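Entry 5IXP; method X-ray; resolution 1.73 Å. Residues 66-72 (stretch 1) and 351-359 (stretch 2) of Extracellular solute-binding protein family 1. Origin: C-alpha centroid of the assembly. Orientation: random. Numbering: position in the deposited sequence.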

# COMPACT_ATOMS: atom_id res chain seq x y z
N ILE A 66 -2.89 -6.72 -8.63
CA ILE A 66 -2.26 -7.97 -9.06
C ILE A 66 -3.15 -9.18 -8.79
O ILE A 66 -2.99 -10.21 -9.45
CB ILE A 66 -0.86 -8.10 -8.44
CG1 ILE A 66 -0.04 -9.15 -9.20
CG2 ILE A 66 -0.94 -8.41 -6.95
CD1 ILE A 66 1.45 -9.10 -8.91
N TYR A 67 -4.11 -9.06 -7.86
CA TYR A 67 -5.06 -10.15 -7.62
C TYR A 67 -5.75 -10.57 -8.91
O TYR A 67 -5.96 -11.76 -9.15
CB TYR A 67 -6.09 -9.74 -6.56
CG TYR A 67 -7.15 -8.76 -7.06
CD1 TYR A 67 -6.95 -7.39 -6.95
CD2 TYR A 67 -8.33 -9.20 -7.65
CE1 TYR A 67 -7.90 -6.49 -7.41
CE2 TYR A 67 -9.28 -8.31 -8.12
CZ TYR A 67 -9.06 -6.95 -8.00
OH TYR A 67 -9.99 -6.04 -8.46
N LYS A 68 -6.11 -9.59 -9.74
CA LYS A 68 -6.83 -9.88 -10.98
C LYS A 68 -5.95 -10.66 -11.96
O LYS A 68 -6.46 -11.46 -12.75
CB LYS A 68 -7.31 -8.57 -11.60
CG LYS A 68 -8.04 -8.72 -12.93
CD LYS A 68 -8.95 -7.53 -13.21
CE LYS A 68 -9.42 -7.52 -14.66
NZ LYS A 68 -10.22 -6.30 -15.00
N TYR A 69 -4.64 -10.47 -11.90
CA TYR A 69 -3.77 -11.12 -12.86
C TYR A 69 -3.15 -12.40 -12.33
O TYR A 69 -2.73 -13.25 -13.12
CB TYR A 69 -2.71 -10.13 -13.35
CG TYR A 69 -3.43 -9.02 -14.06
CD1 TYR A 69 -3.93 -9.21 -15.34
CD2 TYR A 69 -3.72 -7.82 -13.42
CE1 TYR A 69 -4.66 -8.21 -15.98
CE2 TYR A 69 -4.44 -6.83 -14.05
CZ TYR A 69 -4.90 -7.03 -15.34
OH TYR A 69 -5.61 -6.05 -15.96
N LEU A 70 -3.12 -12.58 -11.00
CA LEU A 70 -2.84 -13.91 -10.47
C LEU A 70 -3.85 -14.92 -11.00
O LEU A 70 -3.49 -16.06 -11.30
CB LEU A 70 -2.87 -13.88 -8.94
CG LEU A 70 -1.73 -13.12 -8.23
CD1 LEU A 70 -2.03 -12.94 -6.74
CD2 LEU A 70 -0.40 -13.82 -8.43
N ALA A 71 -5.10 -14.51 -11.16
CA ALA A 71 -6.11 -15.40 -11.73
C ALA A 71 -5.90 -15.64 -13.22
O ALA A 71 -6.50 -16.57 -13.77
CB ALA A 71 -7.51 -14.83 -11.49
N LYS A 72 -5.05 -14.84 -13.87
CA LYS A 72 -4.72 -15.01 -15.28
C LYS A 72 -3.25 -15.38 -15.45
O LYS A 72 -2.62 -15.01 -16.45
CB LYS A 72 -5.03 -13.73 -16.06
CG LYS A 72 -6.49 -13.35 -16.05
CD LYS A 72 -6.70 -12.00 -16.72
CE LYS A 72 -8.17 -11.76 -16.99
NZ LYS A 72 -8.74 -12.80 -17.89
N HIS A 351 -5.27 -14.26 1.50
CA HIS A 351 -5.40 -14.52 0.07
C HIS A 351 -6.37 -13.53 -0.56
O HIS A 351 -7.43 -13.24 0.00
CB HIS A 351 -5.88 -15.96 -0.16
CG HIS A 351 -6.13 -16.28 -1.59
ND1 HIS A 351 -5.13 -16.23 -2.54
CD2 HIS A 351 -7.25 -16.64 -2.25
CE1 HIS A 351 -5.63 -16.55 -3.72
NE2 HIS A 351 -6.92 -16.80 -3.57
N LYS A 352 -6.00 -13.00 -1.72
CA LYS A 352 -6.85 -12.10 -2.48
C LYS A 352 -7.40 -12.84 -3.69
O LYS A 352 -6.63 -13.24 -4.57
CB LYS A 352 -6.09 -10.86 -2.94
CG LYS A 352 -5.21 -10.21 -1.89
CD LYS A 352 -5.95 -9.14 -1.14
CE LYS A 352 -5.01 -8.38 -0.22
NZ LYS A 352 -5.68 -7.22 0.39
N GLY A 353 -8.72 -13.01 -3.75
CA GLY A 353 -9.34 -13.74 -4.83
C GLY A 353 -9.62 -12.90 -6.06
O GLY A 353 -9.30 -11.70 -6.12
N PRO A 354 -10.25 -13.51 -7.07
CA PRO A 354 -10.31 -12.88 -8.40
C PRO A 354 -11.08 -11.58 -8.45
O PRO A 354 -10.88 -10.80 -9.39
CB PRO A 354 -10.99 -13.95 -9.27
CG PRO A 354 -10.88 -15.22 -8.50
CD PRO A 354 -10.89 -14.83 -7.05
N ARG A 355 -11.97 -11.32 -7.51
CA ARG A 355 -12.75 -10.09 -7.52
C ARG A 355 -12.57 -9.31 -6.22
O ARG A 355 -13.49 -8.62 -5.77
CB ARG A 355 -14.23 -10.41 -7.79
CG ARG A 355 -14.47 -10.97 -9.19
CD ARG A 355 -15.53 -10.17 -9.93
NE ARG A 355 -14.95 -9.20 -10.84
CZ ARG A 355 -15.66 -8.32 -11.55
NH1 ARG A 355 -16.98 -8.27 -11.42
NH2 ARG A 355 -15.04 -7.47 -12.37
N ASP A 356 -11.37 -9.38 -5.64
CA ASP A 356 -11.15 -8.80 -4.32
C ASP A 356 -11.40 -7.30 -4.31
O ASP A 356 -12.02 -6.77 -3.38
CB ASP A 356 -9.73 -9.11 -3.84
CG ASP A 356 -9.65 -9.28 -2.34
OD1 ASP A 356 -9.99 -10.38 -1.86
OD2 ASP A 356 -9.28 -8.32 -1.64
N GLY A 357 -10.92 -6.59 -5.33
CA GLY A 357 -11.10 -5.14 -5.35
C GLY A 357 -12.55 -4.74 -5.52
O GLY A 357 -13.01 -3.77 -4.89
N GLU A 358 -13.29 -5.47 -6.36
CA GLU A 358 -14.70 -5.17 -6.57
C GLU A 358 -15.51 -5.44 -5.32
O GLU A 358 -16.43 -4.68 -5.00
CB GLU A 358 -15.23 -6.00 -7.74
CG GLU A 358 -14.68 -5.61 -9.10
CD GLU A 358 -13.30 -6.20 -9.40
OE1 GLU A 358 -12.69 -6.86 -8.53
OE2 GLU A 358 -12.82 -5.99 -10.53
N ILE A 359 -15.19 -6.52 -4.60
CA ILE A 359 -15.87 -6.81 -3.34
C ILE A 359 -15.54 -5.74 -2.30
O ILE A 359 -16.43 -5.22 -1.62
CB ILE A 359 -15.49 -8.21 -2.82
CG1 ILE A 359 -15.96 -9.30 -3.78
CG2 ILE A 359 -16.01 -8.44 -1.39
CD1 ILE A 359 -15.40 -10.68 -3.43
O HOH W 1 -6.90 -13.79 -7.38

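How do the two backbones meet? Residues of a helix that includes Tyr67 through Leu70 lie against a loop that leads into a second helix at Asp356, with Arg355 in the N-cap position. By CA atoms, the backbones come nearest at Lys68 and Pro354, 5.3 Å apart, and next at Tyr67 and Lys352, 5.8 Å apart. One water bridges the main chains: it donates to Tyr67 O and to Lys352 O, each at 2.9 Å, so two carbonyls that could not bond to each other are linked.

What holds the loop in shape? Asp356 N donates to Gly353 O at 3.1 Å, closing a turn around Pro354 and Arg355. In return, Gly353 N makes a weak hydrogen bond to Asp356 OD1 at 3.5 Å.

Why does Tyr67 dominate the contact? Its CA-to-CB bond points toward the other stretch, and with chi1 in the p rotamer its ring runs along the turn to the start of the second helix. Asp356 CB sits over one ring face, 4.2 Å from the centroid of the Tyr67 ring, in a CH-pi contact. Pro354 O lies near the ring plane, 3.2 Å from Tyr67 CE2. Gly357 leaves room for the hydroxyl: an ideal CB there would fall 2.5 Å from Tyr67 OH, a clash.

What anchors the far end of the ring? Tyr67 OH donates a hydrogen bond to Glu358 OE1 at 2.8 Å. Glu358 starts out sideways, but its end comes nearer, and its carboxylate serves two partners, since Glu358 OE2 also forms a salt bridge with Arg355 NH2 at 3.2 Å.

What smaller contacts complete the interface? A small apolar contact joins Ala71 CB to Pro354 CB at 4.2 Å, while Lys352 packs its CB 3.8 Å from Tyr67 CB before its end leads away.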